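Long-range contacts in dTDP-4-dehydrorhamnose reductase (Yersinia enterocolitica, PDB 5U9C), which probably catalyses the NADPH-dependent reduction of dTDP-4-dehydro-beta-L-rhamnose to dTDP-L-rhamnose, the last step of dTDP-L-rhamnose biosynthesis: residues L104-V109 and N128-S133; A154-G159 and G191-A196. All coordinates share one frame; numbering follows the deposited sequence. Where two conformers were deposited one is given.

How the contacts relate
Contact 1 closes before contact 2 opens along the chain, and their centres lie about 14 Å apart. Contact 1 sets the end of strand 100-106, in the six-stranded parallel Rossmann-like sheet, against the start of helix 129-144. Contact 2 pairs strand 156-158 with strand 190-195 in a separate three-stranded sheet. They meet where strand 149-154, neighbour of 100-106, ends at A154: S107 N and A154 O are 3.0 Å apart, probably a hydrogen bond. E260 bonds to S107 and W156. R256 binds (R)-malate in a crystal structure, though none is bound to this chain; its side chain is about 5 Å from N128's and 7 Å from W156's, consistent with both contacts bordering the ligand pocket.

Contact 1: residues L104-V109 and N128-S133; sequences LSSSNV and NYYGRS
The Y130 ring packs against S106 and N108. S106 OG comes to the ring edge, near its plane, 3.7 Å from CE2 of Y130. N108 CB lies 3.8 Å from CD2 of Y130, and the N108 amide stands steeply to the ring, their planes 79° apart. CG of Y130 is anti to its backbone N (chi1 170°), and the CE2 side of the ring reaches the turn; V69 and C72 of helix 69-74 also touch it. The two segments together bury 228 Å², both sides summed.

Having no side chain, G131 lets its CA approach N108 O to 3.3 Å, a CA-H...O contact. Y130 and K134 have the YxxxK spacing of short-chain dehydrogenases, with S106 beside the tyrosine, consistent with an active-site corner of this family.

Two side-chain bonds shape the segments from within. S106 OG accepts from N108 N at 2.9 Å, forming an ST turn that begins on the last residue of the strand. N128 N-caps helix 129-144: in the conformer described, its OD1 accepts from G131 N at 3.0 Å, the donor nearly in line with the C=O bond (160°). A water bridges the two sides, donating to N108 O at 2.7 Å and weakly to OD1 of N128 at 2.8 Å. ND2 of N128 bonds to the carbonyl of P255.

Contact 2: residues A154-G159 and G191-A196; sequences AGWMIG and GSITSA
T194 OG1 accepts from G155 N at 2.9 Å and 167°. A chi1 of -63° sets OG1 beside the T194 backbone N and CG2 anti to it; OG1 also bonds to F217 O. From that same sheet face the selenomethionine M157, its chain bent at chi2 and chi3, brings SE to 3.9 Å from CG2 of T194 and 4.1 Å from CB of A196.

On the face of W156 and I193, the indole lies over the backbone of G191, whose CA is 3.7 Å from the centroid of the W156 six-membered ring, a CH-pi contact. CG2 of I193 sits at the ring's edge. I158 and I193 touch through their CD1 methyls at 4.2 Å, CG1 of each lying between its backbone N and carbonyl carbon.

Four backbone bonds, among them A196 N to I158 O at 2.8 Å, build a parallel ladder whose strands cross at 33°. W156 NE1 bonds to E260, and its ring forms a cation-pi pair with R225. Helix 279-288 covers I158 and I193, helix 225-235 W156 and I193, and helix 16-25 M157 and A196. Strand 223-224 pairs antiparallel with 190-195 on its other side (G191 bonded to I223), leaving 156-158 outermost within the chain.

Contact 1: residues L104-V109 and N128-S133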
ATOM      1  N   LEU D 104      -0.909 -22.710 -21.130  1.00 25.76           N
ATOM      2  CA  LEU D 104      -0.336 -22.997 -19.825  1.00 27.50           C
ATOM      3  C   LEU D 104       0.149 -21.678 -19.221  1.00 25.73           C
ATOM      4  O   LEU D 104       1.064 -21.052 -19.743  1.00 25.57           O
ATOM      5  CB  LEU D 104       0.835 -23.959 -19.957  1.00 28.41           C
ATOM      6  CG  LEU D 104       1.605 -24.272 -18.665  1.00 30.00           C
ATOM      7  CD1 LEU D 104       0.696 -24.986 -17.671  1.00 30.36           C
ATOM      8  CD2 LEU D 104       2.829 -25.106 -18.989  1.00 31.17           C
ATOM      9  N   SER D 105      -0.478 -21.255 -18.130  1.00 25.85           N
ATOM     10  CA  SER D 105      -0.085 -20.008 -17.444  1.00 24.80           C
ATOM     11  C   SER D 105       0.557 -20.334 -16.093  1.00 24.92           C
ATOM     12  O   SER D 105       0.889 -21.486 -15.830  1.00 24.79           O
ATOM     13  CB  SER D 105      -1.257 -19.016 -17.330  1.00 25.43           C
ATOM     14  OG  SER D 105      -0.785 -17.717 -16.920  1.00 27.03           O
ATOM     15  N   SER D 106       0.691 -19.328 -15.231  1.00 24.48           N
ATOM     16  CA  SER D 106       1.451 -19.469 -13.990  1.00 25.83           C
ATOM     17  C   SER D 106       0.854 -18.764 -12.790  1.00 25.21           C
ATOM     18  O   SER D 106       0.186 -17.738 -12.905  1.00 25.18           O
ATOM     19  CB  SER D 106       2.846 -18.858 -14.242  1.00 27.08           C
ATOM     20  OG  SER D 106       3.634 -18.721 -13.070  1.00 27.34           O
ATOM     21  N   SER D 107       1.125 -19.332 -11.629  1.00 25.89           N
ATOM     22  CA  SER D 107       0.751 -18.734 -10.370  1.00 26.41           C
ATOM     23  C   SER D 107       1.420 -17.342 -10.227  1.00 27.20           C
ATOM     24  O   SER D 107       0.960 -16.531  -9.431  1.00 27.31           O
ATOM     25  CB  SER D 107       1.176 -19.651  -9.210  1.00 27.90           C
ATOM     26  OG  SER D 107       2.574 -19.891  -9.209  1.00 28.09           O
ATOM     27  N   ASN D 108       2.492 -17.076 -10.998  1.00 26.59           N
ATOM     28  CA  ASN D 108       3.189 -15.769 -10.956  1.00 28.08           C
ATOM     29  C   ASN D 108       2.372 -14.595 -11.461  1.00 25.66           C
ATOM     30  O   ASN D 108       2.861 -13.476 -11.432  1.00 24.35           O
ATOM     31  CB  ASN D 108       4.527 -15.789 -11.712  1.00 32.46           C
ATOM     32  CG  ASN D 108       5.701 -16.056 -10.817  1.00 39.91           C
ATOM     33  OD1 ASN D 108       6.263 -17.152 -10.825  1.00 50.63           O
ATOM     34  ND2 ASN D 108       6.091 -15.040 -10.025  1.00 40.59           N
ATOM     35  N   VAL D 109       1.153 -14.829 -11.946  1.00 23.23           N
ATOM     36  CA  VAL D 109       0.290 -13.710 -12.288  1.00 23.24           C
ATOM     37  C   VAL D 109      -0.204 -13.080 -10.970  1.00 22.86           C
ATOM     38  O   VAL D 109      -0.739 -11.972 -10.964  1.00 23.78           O
ATOM     39  CB  VAL D 109      -0.895 -14.080 -13.206  1.00 24.22           C
ATOM     40  CG1 VAL D 109      -0.392 -14.657 -14.525  1.00 25.73           C
ATOM     41  CG2 VAL D 109      -1.884 -15.022 -12.518  1.00 24.81           C
ATOM     42  N   ASN D 128       6.377  -9.126 -10.984  0.60 25.22           N
ATOM     43  CA  ASN D 128       7.571  -9.089 -11.838  0.60 25.42           C
ATOM     44  C   ASN D 128       7.237  -9.170 -13.327  0.60 24.51           C
ATOM     45  O   ASN D 128       6.069  -9.387 -13.703  0.60 23.28           O
ATOM     46  CB  ASN D 128       8.539 -10.201 -11.396  0.60 26.14           C
ATOM     47  CG  ASN D 128       7.858 -11.560 -11.216  0.60 26.87           C
ATOM     48  OD1 ASN D 128       7.028 -11.986 -12.033  0.60 28.13           O
ATOM     49  ND2 ASN D 128       8.248 -12.270 -10.161  0.60 25.06           N
ATOM     50  N   TYR D 129       8.244  -8.973 -14.181  1.00 23.94           N
ATOM     51  CA  TYR D 129       8.000  -8.980 -15.624  1.00 23.43           C
ATOM     52  C   TYR D 129       7.567 -10.320 -16.194  1.00 23.56           C
ATOM     53  O   TYR D 129       6.758 -10.348 -17.098  1.00 22.92           O
ATOM     54  CB  TYR D 129       9.145  -8.321 -16.424  1.00 24.45           C
ATOM     55  CG  TYR D 129       9.125  -6.800 -16.293  1.00 24.43           C
ATOM     56  CD1 TYR D 129       8.114  -6.045 -16.903  1.00 23.93           C
ATOM     57  CD2 TYR D 129      10.083  -6.118 -15.515  1.00 24.53           C
ATOM     58  CE1 TYR D 129       8.089  -4.659 -16.774  1.00 25.62           C
ATOM     59  CE2 TYR D 129      10.060  -4.729 -15.385  1.00 25.52           C
ATOM     60  CZ  TYR D 129       9.069  -4.007 -16.015  1.00 25.31           C
ATOM     61  OH  TYR D 129       9.017  -2.653 -15.857  1.00 26.74           O
ATOM     62  N   TYR D 130       8.063 -11.422 -15.628  1.00 22.98           N
ATOM     63  CA  TYR D 130       7.634 -12.737 -16.058  1.00 22.88           C
ATOM     64  C   TYR D 130       6.116 -12.849 -15.863  1.00 22.73           C
ATOM     65  O   TYR D 130       5.378 -13.182 -16.802  1.00 21.38           O
ATOM     66  CB  TYR D 130       8.353 -13.846 -15.280  1.00 23.54           C
ATOM     67  CG  TYR D 130       7.740 -15.202 -15.536  1.00 24.59           C
ATOM     68  CD1 TYR D 130       7.824 -15.788 -16.800  1.00 25.04           C
ATOM     69  CD2 TYR D 130       7.043 -15.877 -14.540  1.00 24.94           C
ATOM     70  CE1 TYR D 130       7.231 -17.000 -17.068  1.00 25.40           C
ATOM     71  CE2 TYR D 130       6.468 -17.118 -14.797  1.00 25.74           C
ATOM     72  CZ  TYR D 130       6.554 -17.660 -16.061  1.00 25.41           C
ATOM     73  OH  TYR D 130       5.992 -18.875 -16.343  1.00 25.58           O
ATOM     74  N   GLY D 131       5.663 -12.534 -14.654  1.00 21.80           N
ATOM     75  CA  GLY D 131       4.227 -12.601 -14.330  1.00 22.50           C
ATOM     76  C   GLY D 131       3.371 -11.695 -15.213  1.00 23.50           C
ATOM     77  O   GLY D 131       2.306 -12.114 -15.709  1.00 23.30           O
ATOM     78  N   ARG D 132       3.844 -10.464 -15.444  1.00 22.46           N
ATOM     79  CA  ARG D 132       3.145  -9.542 -16.319  1.00 22.55           C
ATOM     80  C   ARG D 132       3.011 -10.116 -17.740  1.00 23.26           C
ATOM     81  O   ARG D 132       1.949 -10.015 -18.355  1.00 21.88           O
ATOM     82  CB  ARG D 132       3.883  -8.209 -16.385  1.00 23.33           C
ATOM     83  CG  ARG D 132       3.852  -7.419 -15.091  1.00 24.56           C
ATOM     84  CD  ARG D 132       4.776  -6.216 -15.108  1.00 24.98           C
ATOM     85  NE  ARG D 132       4.808  -5.611 -13.797  1.00 25.92           N
ATOM     86  CZ  ARG D 132       5.865  -5.455 -13.014  1.00 27.74           C
ATOM     87  NH1 ARG D 132       7.097  -5.693 -13.440  1.00 30.17           N
ATOM     88  NH2 ARG D 132       5.692  -4.898 -11.816  1.00 30.64           N
ATOM     89  N   SER D 133       4.099 -10.707 -18.257  1.00 23.19           N
ATOM     90  CA  SER D 133       4.091 -11.257 -19.616  1.00 23.01           C
ATOM     91  C   SER D 133       3.126 -12.427 -19.769  1.00 22.97           C
ATOM     92  O   SER D 133       2.442 -12.550 -20.787  1.00 23.65           O
ATOM     93  CB  SER D 133       5.508 -11.639 -20.070  1.00 24.47           C
ATOM     94  OG  SER D 133       6.028 -12.794 -19.394  1.00 22.99           O
TER
HETATM   95  O   HOH W   1       4.667 -11.747 -10.470  1.00 41.68           O

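Contact 2: residues A154-G159 and G191-A196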
ATOM      1  N   ALA D 154      -0.405 -23.218 -13.371  1.00 24.96           N
ATOM      2  CA  ALA D 154       0.378 -24.174 -12.588  1.00 25.42           C
ATOM      3  C   ALA D 154       1.293 -23.386 -11.656  1.00 24.11           C
ATOM      4  O   ALA D 154       1.645 -22.239 -11.931  1.00 24.87           O
ATOM      5  CB  ALA D 154       1.221 -25.062 -13.501  1.00 25.97           C
ATOM      6  N   GLY D 155       1.663 -24.010 -10.554  1.00 23.87           N
ATOM      7  CA  GLY D 155       2.550 -23.411  -9.572  1.00 24.87           C
ATOM      8  C   GLY D 155       3.980 -23.860  -9.856  1.00 26.22           C
ATOM      9  O   GLY D 155       4.436 -23.817 -11.005  1.00 27.41           O
ATOM     10  N   TRP D 156       4.694 -24.282  -8.816  1.00 25.61           N
ATOM     11  CA  TRP D 156       6.072 -24.772  -8.983  1.00 26.05           C
ATOM     12  C   TRP D 156       6.034 -26.182  -9.590  1.00 26.42           C
ATOM     13  O   TRP D 156       5.671 -27.155  -8.911  1.00 25.64           O
ATOM     14  CB  TRP D 156       6.798 -24.794  -7.646  1.00 27.54           C
ATOM     15  CG  TRP D 156       6.955 -23.430  -7.004  1.00 27.86           C
ATOM     16  CD1 TRP D 156       7.040 -22.225  -7.643  1.00 28.67           C
ATOM     17  CD2 TRP D 156       7.217 -23.170  -5.626  1.00 27.44           C
ATOM     18  NE1 TRP D 156       7.264 -21.218  -6.725  1.00 30.75           N
ATOM     19  CE2 TRP D 156       7.396 -21.779  -5.484  1.00 29.67           C
ATOM     20  CE3 TRP D 156       7.278 -23.968  -4.493  1.00 27.40           C
ATOM     21  CZ2 TRP D 156       7.636 -21.183  -4.250  1.00 29.48           C
ATOM     22  CZ3 TRP D 156       7.522 -23.367  -3.262  1.00 28.23           C
ATOM     23  CH2 TRP D 156       7.696 -21.996  -3.153  1.00 28.37           C
HETATM   24  N   MSE D 157       6.377 -26.274 -10.870  1.00 26.19           N
HETATM   25  CA  MSE D 157       6.290 -27.534 -11.608  1.00 28.92           C
HETATM   26  C   MSE D 157       7.347 -28.545 -11.200  1.00 28.16           C
HETATM   27  O   MSE D 157       8.517 -28.214 -11.079  1.00 28.73           O
HETATM   28  CB  MSE D 157       6.383 -27.189 -13.100  1.00 30.35           C
HETATM   29  CG  MSE D 157       5.995 -28.341 -14.040  1.00 35.15           C
HETATM   30 SE   MSE D 157       4.035 -28.417 -14.245  1.00 37.08          SE
HETATM   31  CE  MSE D 157       3.925 -26.952 -15.558  1.00 33.50           C
ATOM     32  N   ILE D 158       6.926 -29.770 -10.907  1.00 27.76           N
ATOM     33  CA  ILE D 158       7.878 -30.853 -10.634  1.00 29.03           C
ATOM     34  C   ILE D 158       7.671 -31.949 -11.699  1.00 30.74           C
ATOM     35  O   ILE D 158       6.527 -32.351 -12.005  1.00 28.44           O
ATOM     36  CB  ILE D 158       7.781 -31.413  -9.198  1.00 28.85           C
ATOM     37  CG1 ILE D 158       6.442 -32.102  -8.955  1.00 30.67           C
ATOM     38  CG2 ILE D 158       7.990 -30.287  -8.186  1.00 28.30           C
ATOM     39  CD1 ILE D 158       6.319 -32.707  -7.577  1.00 31.58           C
ATOM     40  N   GLY D 159       8.770 -32.383 -12.301  1.00 31.45           N
ATOM     41  CA  GLY D 159       8.724 -33.410 -13.331  1.00 35.04           C
ATOM     42  C   GLY D 159      10.035 -33.519 -14.092  1.00 37.48           C
ATOM     43  O   GLY D 159      10.875 -32.633 -14.000  1.00 38.44           O
ATOM     44  N   GLY D 191       4.719 -21.109  -1.978  1.00 24.17           N
ATOM     45  CA  GLY D 191       4.085 -21.456  -3.252  1.00 23.93           C
ATOM     46  C   GLY D 191       3.371 -22.783  -3.138  1.00 24.40           C
ATOM     47  O   GLY D 191       3.219 -23.314  -2.045  1.00 24.61           O
ATOM     48  N   SER D 192       2.912 -23.295  -4.278  1.00 24.29           N
ATOM     49  CA  SER D 192       2.244 -24.574  -4.383  1.00 24.73           C
ATOM     50  C   SER D 192       2.929 -25.385  -5.479  1.00 25.61           C
ATOM     51  O   SER D 192       3.382 -24.829  -6.504  1.00 26.50           O
ATOM     52  CB  SER D 192       0.769 -24.360  -4.753  1.00 26.64           C
ATOM     53  OG  SER D 192       0.071 -23.666  -3.721  1.00 28.72           O
ATOM     54  N   ILE D 193       2.999 -26.699  -5.302  1.00 25.71           N
ATOM     55  CA  ILE D 193       3.619 -27.522  -6.338  1.00 25.34           C
ATOM     56  C   ILE D 193       2.571 -28.106  -7.293  1.00 24.99           C
ATOM     57  O   ILE D 193       1.427 -28.373  -6.913  1.00 24.99           O
ATOM     58  CB  ILE D 193       4.485 -28.673  -5.763  1.00 26.76           C
ATOM     59  CG1 ILE D 193       3.680 -29.579  -4.846  1.00 28.50           C
ATOM     60  CG2 ILE D 193       5.705 -28.120  -5.030  1.00 27.52           C
ATOM     61  CD1 ILE D 193       4.478 -30.756  -4.326  1.00 32.08           C
ATOM     62  N   THR D 194       2.980 -28.284  -8.536  1.00 23.41           N
ATOM     63  CA  THR D 194       2.168 -28.908  -9.564  1.00 23.68           C
ATOM     64  C   THR D 194       2.957 -30.065 -10.158  1.00 25.16           C
ATOM     65  O   THR D 194       4.032 -29.866 -10.755  1.00 23.25           O
ATOM     66  CB  THR D 194       1.825 -27.933 -10.705  1.00 23.56           C
ATOM     67  OG1 THR D 194       1.036 -26.852 -10.202  1.00 22.80           O
ATOM     68  CG2 THR D 194       1.017 -28.653 -11.810  1.00 24.58           C
ATOM     69  N   SER D 195       2.424 -31.271 -10.003  1.00 27.00           N
ATOM     70  CA  SER D 195       3.021 -32.465 -10.608  1.00 28.35           C
ATOM     71  C   SER D 195       2.771 -32.434 -12.108  1.00 28.34           C
ATOM     72  O   SER D 195       1.611 -32.436 -12.542  1.00 27.54           O
ATOM     73  CB  SER D 195       2.395 -33.740 -10.022  1.00 30.25           C
ATOM     74  OG  SER D 195       2.662 -34.865 -10.855  1.00 33.00           O
ATOM     75  N   ALA D 196       3.839 -32.393 -12.904  1.00 28.72           N
ATOM     76  CA  ALA D 196       3.696 -32.388 -14.363  1.00 30.12           C
ATOM     77  C   ALA D 196       2.944 -33.640 -14.856  1.00 32.61           C
ATOM     78  O   ALA D 196       2.132 -33.533 -15.771  1.00 31.88           O
ATOM     79  CB  ALA D 196       5.048 -32.257 -15.064  1.00 30.07           C
TER
HETATM   80  O   HOH W   2       5.592 -35.088 -12.492  1.00 30.37           O